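Local coordinates for protein SPD1 nuclease (Streptococcus pyogenes, PDB 2XGR) that probably cleaves DNA as a secreted, prophage-encoded, metal-dependent nuclease of the DNA/RNA non-specific endonuclease family (His-Me finger clan), at residues E191-G203 against E220-N234. Sequence-based numbering, arbitrary orientation.
Sequences EVVPRQIELQYVG and ESIDENGVTTVILEN
Val193 CG1 packs against the amide of Asn234, whose ND2 donates in the carbonyl plane to Pro194 O (2.9 Å). Arg195 O receives Asn234 N from above its carbonyl plane and a water shared with Glu233 OE1. Gln196, extended beyond CG, runs alongside Glu233, which bends at chi2 (-66°) so that Gln196 NE2 donates to the syn side of Glu233 OE2 (2.9 Å), the amide and carboxylate planes 62° apart. Strand 196-203 runs antiparallel to strand 228-233; the hydrogen-bonded pairs Ile197-Leu232, Leu199-Val230 and Tyr201-Thr228 are each closed by two N-H...O bonds. Strand 178-186 pairs with the other edge of 196-203, making this the middle of an antiparallel sheet. On the face covered by helix 160-173, Leu199 CD1 meets Leu232 CD1 (3.9 Å). On the other, Gln200 CG lies on Val227 CG1 (3.5 Å), its NE2 held by Lys52 O and its OE1 joined through water to Thr229 OG1. Back on the Leu199 face, Thr228 CB makes a CH-pi contact over the Tyr201 ring, 4.1 Å from its centroid, and Tyr201 OH donates to the anti side of Glu220 OE2 (2.6 Å). Leu215 N also donates to that oxygen; two donors probably stabilise the carboxylate's negative charge, and the phenol is held to the start of the hairpin of strands 221-222 and 228-233.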
ATOM      1  N   GLU A 191      12.842  14.958   8.354  1.00 11.72           N
ATOM      2  CA  GLU A 191      13.161  13.553   8.534  1.00 12.18           C
ATOM      3  C   GLU A 191      13.053  12.845   7.180  1.00 13.25           C
ATOM      4  O   GLU A 191      12.065  13.037   6.454  1.00 13.74           O
ATOM      5  CB  GLU A 191      12.190  12.930   9.543  1.00 11.57           C
ATOM      6  CG  GLU A 191      12.365  13.492  10.989  1.00  9.30           C
ATOM      7  CD  GLU A 191      11.317  13.038  11.910  1.00 14.33           C
ATOM      8  OE1 GLU A 191      10.496  12.124  11.565  1.00 10.92           O
ATOM      9  OE2 GLU A 191      11.293  13.503  13.060  1.00 14.92           O
ATOM     10  N   VAL A 192      14.023  11.958   6.917  1.00 13.92           N
ATOM     11  CA  VAL A 192      14.022  11.290   5.623  1.00 16.38           C
ATOM     12  C   VAL A 192      13.259   9.955   5.742  1.00 13.29           C
ATOM     13  O   VAL A 192      12.932   9.376   4.712  1.00 17.31           O
ATOM     14  CB  VAL A 192      15.443  11.071   5.032  1.00 16.82           C
ATOM     15  CG1 VAL A 192      16.156  12.419   4.838  1.00 24.18           C
ATOM     16  CG2 VAL A 192      16.241  10.161   5.912  1.00 15.80           C
ATOM     17  N   VAL A 193      13.023   9.471   6.966  1.00 12.03           N
ATOM     18  CA  VAL A 193      12.287   8.222   7.206  1.00 11.96           C
ATOM     19  C   VAL A 193      10.886   8.657   7.560  1.00 11.27           C
ATOM     20  O   VAL A 193      10.659   9.390   8.549  1.00 10.92           O
ATOM     21  CB  VAL A 193      12.904   7.457   8.457  1.00 12.80           C
ATOM     22  CG1 VAL A 193      12.160   6.086   8.734  1.00 13.58           C
ATOM     23  CG2 VAL A 193      14.347   7.238   8.272  1.00 15.03           C
ATOM     24  N   PRO A 194       9.857   8.168   6.811  1.00 11.59           N
ATOM     25  CA  PRO A 194       8.498   8.518   7.287  1.00  9.34           C
ATOM     26  C   PRO A 194       8.152   7.892   8.614  1.00 10.95           C
ATOM     27  O   PRO A 194       8.481   6.765   8.851  1.00 11.38           O
ATOM     28  CB  PRO A 194       7.541   7.948   6.177  1.00  9.26           C
ATOM     29  CG  PRO A 194       8.363   6.807   5.536  1.00 11.63           C
ATOM     30  CD  PRO A 194       9.872   7.141   5.756  1.00 11.67           C
ATOM     31  N   ARG A 195       7.440   8.598   9.494  1.00 10.07           N
ATOM     32  CA  ARG A 195       6.992   8.034  10.756  1.00  9.24           C
ATOM     33  C   ARG A 195       5.878   7.028  10.560  1.00  9.43           C
ATOM     34  O   ARG A 195       5.676   6.146  11.392  1.00 10.96           O
ATOM     35  CB  ARG A 195       6.435   9.173  11.610  1.00 11.26           C
ATOM     36  CG  ARG A 195       7.553  10.159  11.996  1.00 16.17           C
ATOM     37  CD  ARG A 195       8.098   9.830  13.301  1.00 19.21           C
ATOM     38  NE  ARG A 195       9.197  10.776  13.657  1.00 23.43           N
ATOM     39  CZ  ARG A 195       9.721  10.850  14.876  1.00 23.05           C
ATOM     40  NH1 ARG A 195       9.209  10.056  15.813  1.00 18.90           N
ATOM     41  NH2 ARG A 195      10.776  11.669  15.141  1.00 15.30           N
ATOM     42  N   GLN A 196       5.098   7.262   9.500  1.00  9.79           N
ATOM     43  CA  GLN A 196       3.901   6.479   9.242  1.00  9.11           C
ATOM     44  C   GLN A 196       3.756   6.270   7.741  1.00  8.60           C
ATOM     45  O   GLN A 196       4.278   7.032   6.924  1.00  7.67           O
ATOM     46  CB  GLN A 196       2.604   7.175   9.729  1.00  9.82           C
ATOM     47  CG  GLN A 196       2.594   7.400  11.224  1.00 11.56           C
ATOM     48  CD  GLN A 196       1.458   8.273  11.638  1.00 18.58           C
ATOM     49  OE1 GLN A 196       1.071   9.206  10.914  1.00 18.53           O
ATOM     50  NE2 GLN A 196       0.880   7.965  12.786  1.00 23.57           N
ATOM     51  N   ILE A 197       3.019   5.208   7.365  1.00  7.39           N
ATOM     52  CA  ILE A 197       2.613   5.060   5.956  1.00  7.64           C
ATOM     53  C   ILE A 197       1.107   4.882   5.917  1.00  6.89           C
ATOM     54  O   ILE A 197       0.542   4.119   6.718  1.00  8.39           O
ATOM     55  CB  ILE A 197       3.256   3.703   5.361  1.00  7.73           C
ATOM     56  CG1 ILE A 197       4.784   3.730   5.523  1.00 12.15           C
ATOM     57  CG2 ILE A 197       2.805   3.472   3.880  1.00 10.23           C
ATOM     58  CD1 ILE A 197       5.556   4.701   4.606  1.00 17.51           C
ATOM     59  N   GLU A 198       0.454   5.590   4.994  0.50  6.73           N
ATOM     60  CA  GLU A 198      -1.001   5.523   4.844  0.50  6.53           C
ATOM     61  C   GLU A 198      -1.335   4.634   3.645  0.50  5.25           C
ATOM     62  O   GLU A 198      -0.906   4.972   2.528  0.50  5.37           O
ATOM     63  CB  GLU A 198      -1.518   6.929   4.499  0.50  7.04           C
ATOM     64  CG  GLU A 198      -3.002   6.987   4.353  0.50 10.96           C
ATOM     65  CD  GLU A 198      -3.524   8.293   3.756  0.50 14.00           C
ATOM     66  OE1 GLU A 198      -3.931   9.152   4.572  0.50 17.00           O
ATOM     67  OE2 GLU A 198      -3.613   8.443   2.499  0.50  2.85           O
ATOM     68  N   LEU A 199      -2.095   3.536   3.846  1.00  5.14           N
ATOM     69  CA  LEU A 199      -2.574   2.734   2.772  1.00  4.08           C
ATOM     70  C   LEU A 199      -4.026   3.097   2.534  1.00  6.59           C
ATOM     71  O   LEU A 199      -4.826   3.008   3.451  1.00  9.27           O
ATOM     72  CB  LEU A 199      -2.561   1.221   3.215  1.00  2.76           C
ATOM     73  CG  LEU A 199      -1.161   0.569   3.293  1.00  7.47           C
ATOM     74  CD1 LEU A 199      -0.350   1.099   4.520  1.00 10.58           C
ATOM     75  CD2 LEU A 199      -1.331  -0.960   3.413  1.00  7.89           C
ATOM     76  N   GLN A 200      -4.405   3.368   1.280  1.00  5.72           N
ATOM     77  CA  GLN A 200      -5.779   3.802   0.955  1.00  5.68           C
ATOM     78  C   GLN A 200      -6.305   2.926  -0.182  1.00  7.77           C
ATOM     79  O   GLN A 200      -5.650   2.792  -1.227  1.00  6.65           O
ATOM     80  CB  GLN A 200      -5.761   5.271   0.424  1.00  6.88           C
ATOM     81  CG  GLN A 200      -7.139   5.774   0.077  1.00  5.69           C
ATOM     82  CD  GLN A 200      -7.023   7.063  -0.668  1.00  7.58           C
ATOM     83  OE1 GLN A 200      -6.784   8.111  -0.052  1.00  9.81           O
ATOM     84  NE2 GLN A 200      -7.008   6.979  -2.022  1.00  6.88           N
ATOM     85  N   TYR A 201      -7.432   2.258   0.022  1.00  6.12           N
ATOM     86  CA  TYR A 201      -7.868   1.345  -1.020  1.00  4.08           C
ATOM     87  C   TYR A 201      -9.381   1.286  -1.151  1.00  5.93           C
ATOM     88  O   TYR A 201     -10.136   1.465  -0.164  1.00  7.02           O
ATOM     89  CB  TYR A 201      -7.305  -0.108  -0.797  1.00  4.70           C
ATOM     90  CG  TYR A 201      -7.476  -0.619   0.615  1.00  5.39           C
ATOM     91  CD1 TYR A 201      -8.656  -1.244   1.023  1.00  7.66           C
ATOM     92  CD2 TYR A 201      -6.437  -0.462   1.557  1.00  6.37           C
ATOM     93  CE1 TYR A 201      -8.770  -1.790   2.351  1.00  6.37           C
ATOM     94  CE2 TYR A 201      -6.597  -0.996   2.885  1.00  6.11           C
ATOM     95  CZ  TYR A 201      -7.743  -1.683   3.226  1.00  8.77           C
ATOM     96  OH  TYR A 201      -7.841  -2.169   4.524  1.00  9.36           O
ATOM     97  N   VAL A 202      -9.814   1.037  -2.382  1.00  4.60           N
ATOM     98  CA  VAL A 202     -11.255   0.833  -2.647  1.00  6.24           C
ATOM     99  C   VAL A 202     -11.317   0.049  -3.942  1.00  7.44           C
ATOM    100  O   VAL A 202     -10.341   0.102  -4.740  1.00  8.35           O
ATOM    101  CB  VAL A 202     -11.985   2.138  -2.762  1.00  5.97           C
ATOM    102  CG1 VAL A 202     -11.489   2.923  -4.035  1.00  6.31           C
ATOM    103  CG2 VAL A 202     -13.581   1.952  -2.825  1.00  6.95           C
ATOM    104  N   GLY A 203     -12.407  -0.696  -4.152  1.00  7.45           N
ATOM    105  CA  GLY A 203     -12.558  -1.452  -5.421  1.00  8.38           C
ATOM    106  C   GLY A 203     -13.461  -0.639  -6.364  1.00  9.67           C
ATOM    107  O   GLY A 203     -14.163   0.301  -5.932  1.00  9.63           O
ATOM    108  N   GLU A 220      -8.812  -0.447   9.943  1.00  8.43           N
ATOM    109  CA  GLU A 220      -9.425   0.053   8.693  1.00  7.43           C
ATOM    110  C   GLU A 220     -10.398   1.173   9.011  1.00 10.46           C
ATOM    111  O   GLU A 220     -11.355   0.941   9.773  1.00 12.99           O
ATOM    112  CB  GLU A 220     -10.152  -1.049   7.997  1.00  9.39           C
ATOM    113  CG  GLU A 220      -9.078  -2.107   7.522  1.00 13.15           C
ATOM    114  CD  GLU A 220      -9.772  -3.271   6.868  1.00 14.67           C
ATOM    115  OE1 GLU A 220     -10.393  -4.116   7.561  1.00 18.39           O
ATOM    116  OE2 GLU A 220      -9.872  -3.275   5.637  1.00 10.36           O
ATOM    117  N   SER A 221     -10.179   2.336   8.414  1.00  8.26           N
ATOM    118  CA  SER A 221     -11.040   3.489   8.678  1.00 10.58           C
ATOM    119  C   SER A 221     -11.674   3.835   7.342  1.00 11.65           C
ATOM    120  O   SER A 221     -10.963   4.110   6.380  1.00 10.74           O
ATOM    121  CB  SER A 221     -10.219   4.663   9.235  1.00 12.04           C
ATOM    122  OG  SER A 221     -11.026   5.868   9.303  1.00 14.74           O
ATOM    123  N   ILE A 222     -12.997   3.933   7.317  1.00  7.83           N
ATOM    124  CA  ILE A 222     -13.741   4.093   6.087  1.00  9.51           C
ATOM    125  C   ILE A 222     -14.268   5.511   6.044  1.00  8.62           C
ATOM    126  O   ILE A 222     -14.672   6.033   7.071  1.00 10.01           O
ATOM    127  CB  ILE A 222     -14.910   3.117   6.051  1.00 13.67           C
ATOM    128  CG1 ILE A 222     -14.357   1.687   6.226  1.00 14.82           C
ATOM    129  CG2 ILE A 222     -15.589   3.162   4.728  1.00 13.17           C
ATOM    130  CD1 ILE A 222     -15.314   0.819   7.088  1.00 25.41           C
ATOM    131  N   ASP A 223     -14.145   6.190   4.888  1.00  8.16           N
ATOM    132  CA  ASP A 223     -14.597   7.590   4.817  1.00  9.19           C
ATOM    133  C   ASP A 223     -16.042   7.618   4.293  1.00  9.96           C
ATOM    134  O   ASP A 223     -16.692   6.562   4.158  1.00  9.52           O
ATOM    135  CB  ASP A 223     -13.642   8.435   3.931  1.00  9.78           C
ATOM    136  CG  ASP A 223     -13.751   8.094   2.418  1.00 11.69           C
ATOM    137  OD1 ASP A 223     -14.598   7.300   1.916  1.00 10.49           O
ATOM    138  OD2 ASP A 223     -12.869   8.624   1.723  1.00 12.81           O
ATOM    139  N   GLU A 224     -16.571   8.801   4.037  0.62 12.70           N
ATOM    140  CA  GLU A 224     -17.987   8.823   3.733  0.62 14.46           C
ATOM    141  C   GLU A 224     -18.347   8.370   2.318  0.62 15.22           C
ATOM    142  O   GLU A 224     -19.522   8.347   1.974  0.62 13.46           O
ATOM    143  CB  GLU A 224     -18.616  10.174   4.125  0.62 17.07           C
ATOM    144  CG  GLU A 224     -17.862  11.453   3.798  0.62 19.06           C
ATOM    145  CD  GLU A 224     -16.303  11.419   3.751  0.62 20.80           C
ATOM    146  OE1 GLU A 224     -15.855  11.825   2.666  0.62 27.95           O
ATOM    147  OE2 GLU A 224     -15.541  11.078   4.727  0.50 18.71           O
ATOM    148  N   ASN A 225     -17.337   7.955   1.520  1.00 13.05           N
ATOM    149  CA  ASN A 225     -17.588   7.326   0.201  1.00 13.42           C
ATOM    150  C   ASN A 225     -17.200   5.869   0.165  1.00 15.51           C
ATOM    151  O   ASN A 225     -17.196   5.244  -0.891  1.00 14.90           O
ATOM    152  CB  ASN A 225     -16.838   8.085  -0.886  1.00 12.89           C
ATOM    153  CG  ASN A 225     -17.248   9.514  -0.962  1.00 13.58           C
ATOM    154  OD1 ASN A 225     -18.461   9.834  -0.996  1.00 15.99           O
ATOM    155  ND2 ASN A 225     -16.274  10.388  -1.027  1.00 11.00           N
ATOM    156  N   GLY A 226     -16.865   5.305   1.330  1.00 10.97           N
ATOM    157  CA  GLY A 226     -16.501   3.934   1.325  1.00  8.82           C
ATOM    158  C   GLY A 226     -15.029   3.599   1.012  1.00  8.96           C
ATOM    159  O   GLY A 226     -14.713   2.430   0.871  1.00 11.04           O
ATOM    160  N   VAL A 227     -14.187   4.626   0.934  1.00  6.72           N
ATOM    161  CA  VAL A 227     -12.736   4.434   0.666  1.00  8.45           C
ATOM    162  C   VAL A 227     -12.082   4.163   2.027  1.00  8.43           C
ATOM    163  O   VAL A 227     -12.357   4.860   3.005  1.00  8.86           O
ATOM    164  CB  VAL A 227     -12.177   5.719   0.064  1.00  8.26           C
ATOM    165  CG1 VAL A 227     -10.591   5.592  -0.154  1.00  6.72           C
ATOM    166  CG2 VAL A 227     -12.926   5.969  -1.258  1.00 11.23           C
ATOM    167  N   THR A 228     -11.221   3.133   2.097  1.00  6.31           N
ATOM    168  CA  THR A 228     -10.616   2.695   3.373  1.00  7.13           C
ATOM    169  C   THR A 228      -9.191   3.167   3.484  1.00  7.60           C
ATOM    170  O   THR A 228      -8.494   3.180   2.481  1.00  7.37           O
ATOM    171  CB  THR A 228     -10.612   1.175   3.452  1.00  6.65           C
ATOM    172  OG1 THR A 228     -11.958   0.704   3.418  1.00  9.81           O
ATOM    173  CG2 THR A 228     -10.037   0.646   4.792  1.00  8.50           C
ATOM    174  N   THR A 229      -8.835   3.685   4.657  1.00  6.01           N
ATOM    175  CA  THR A 229      -7.457   4.091   4.912  1.00  6.58           C
ATOM    176  C   THR A 229      -6.966   3.369   6.152  1.00  8.95           C
ATOM    177  O   THR A 229      -7.675   3.309   7.152  1.00  8.90           O
ATOM    178  CB  THR A 229      -7.399   5.609   5.136  1.00  9.35           C
ATOM    179  OG1 THR A 229      -7.970   6.280   3.998  1.00  9.76           O
ATOM    180  CG2 THR A 229      -5.908   6.137   5.329  1.00  9.34           C
ATOM    181  N   VAL A 230      -5.726   2.880   6.089  1.00  6.79           N
ATOM    182  CA  VAL A 230      -5.061   2.202   7.215  1.00  5.88           C
ATOM    183  C   VAL A 230      -3.774   2.989   7.455  1.00  7.34           C
ATOM    184  O   VAL A 230      -3.031   3.280   6.478  1.00  7.43           O
ATOM    185  CB  VAL A 230      -4.721   0.721   6.775  1.00  5.19           C
ATOM    186  CG1 VAL A 230      -3.772   0.166   7.819  1.00  8.06           C
ATOM    187  CG2 VAL A 230      -6.022  -0.073   6.752  1.00  8.12           C
ATOM    188  N   ILE A 231      -3.502   3.399   8.705  1.00  5.56           N
ATOM    189  CA  ILE A 231      -2.244   4.133   8.986  1.00  7.20           C
ATOM    190  C   ILE A 231      -1.336   3.210   9.792  1.00  7.90           C
ATOM    191  O   ILE A 231      -1.714   2.730  10.876  1.00  9.10           O
ATOM    192  CB  ILE A 231      -2.506   5.467   9.807  1.00  9.27           C
ATOM    193  CG1 ILE A 231      -3.383   6.399   8.988  1.00 15.13           C
ATOM    194  CG2 ILE A 231      -1.143   6.137  10.225  1.00 13.22           C
ATOM    195  CD1 ILE A 231      -3.909   7.636   9.762  1.00 23.61           C
ATOM    196  N   LEU A 232      -0.187   2.882   9.227  1.00  6.61           N
ATOM    197  CA  LEU A 232       0.762   2.011   9.911  1.00  7.04           C
ATOM    198  C   LEU A 232       1.962   2.775  10.378  1.00  8.50           C
ATOM    199  O   LEU A 232       2.435   3.697   9.691  1.00  8.94           O
ATOM    200  CB  LEU A 232       1.236   0.882   8.957  1.00  7.03           C
ATOM    201  CG  LEU A 232       0.120  -0.014   8.445  1.00  9.90           C
ATOM    202  CD1 LEU A 232       0.698  -1.143   7.494  1.00  8.73           C
ATOM    203  CD2 LEU A 232      -0.567  -0.677   9.618  1.00  7.68           C
ATOM    204  N   GLU A 233       2.473   2.383  11.544  1.00  9.12           N
ATOM    205  CA  GLU A 233       3.672   3.032  12.079  1.00 10.55           C
ATOM    206  C   GLU A 233       4.925   2.456  11.469  1.00 10.55           C
ATOM    207  O   GLU A 233       5.066   1.217  11.341  1.00 10.78           O
ATOM    208  CB  GLU A 233       3.722   2.855  13.654  1.00 12.48           C
ATOM    209  CG  GLU A 233       2.548   3.429  14.407  1.00 18.34           C
ATOM    210  CD  GLU A 233       2.431   4.961  14.338  1.00 20.80           C
ATOM    211  OE1 GLU A 233       3.467   5.674  14.341  1.00 26.57           O
ATOM    212  OE2 GLU A 233       1.270   5.440  14.219  1.00 27.44           O
ATOM    213  N   ASN A 234       5.882   3.322  11.146  1.00  9.08           N
ATOM    214  CA  ASN A 234       7.168   2.894  10.629  1.00  8.79           C
ATOM    215  C   ASN A 234       8.119   2.812  11.843  1.00 11.49           C
ATOM    216  O   ASN A 234       8.851   3.774  12.145  1.00 14.23           O
ATOM    217  CB  ASN A 234       7.692   3.856   9.580  1.00 10.94           C
ATOM    218  CG  ASN A 234       8.904   3.330   8.822  1.00 11.71           C
ATOM    219  OD1 ASN A 234       9.262   2.133   8.928  1.00 12.74           O
ATOM    220  ND2 ASN A 234       9.484   4.180   7.983  1.00 11.93           N
TER
HETATM  221  O   HOH W   1       6.369   5.957  14.019  1.00 27.86           O
HETATM  222  O   HOH W   2      -7.157   8.301   2.638  1.00 19.41           O
HETATM  223  O   HOH W   3     -12.590   0.444   0.662  1.00  7.93           O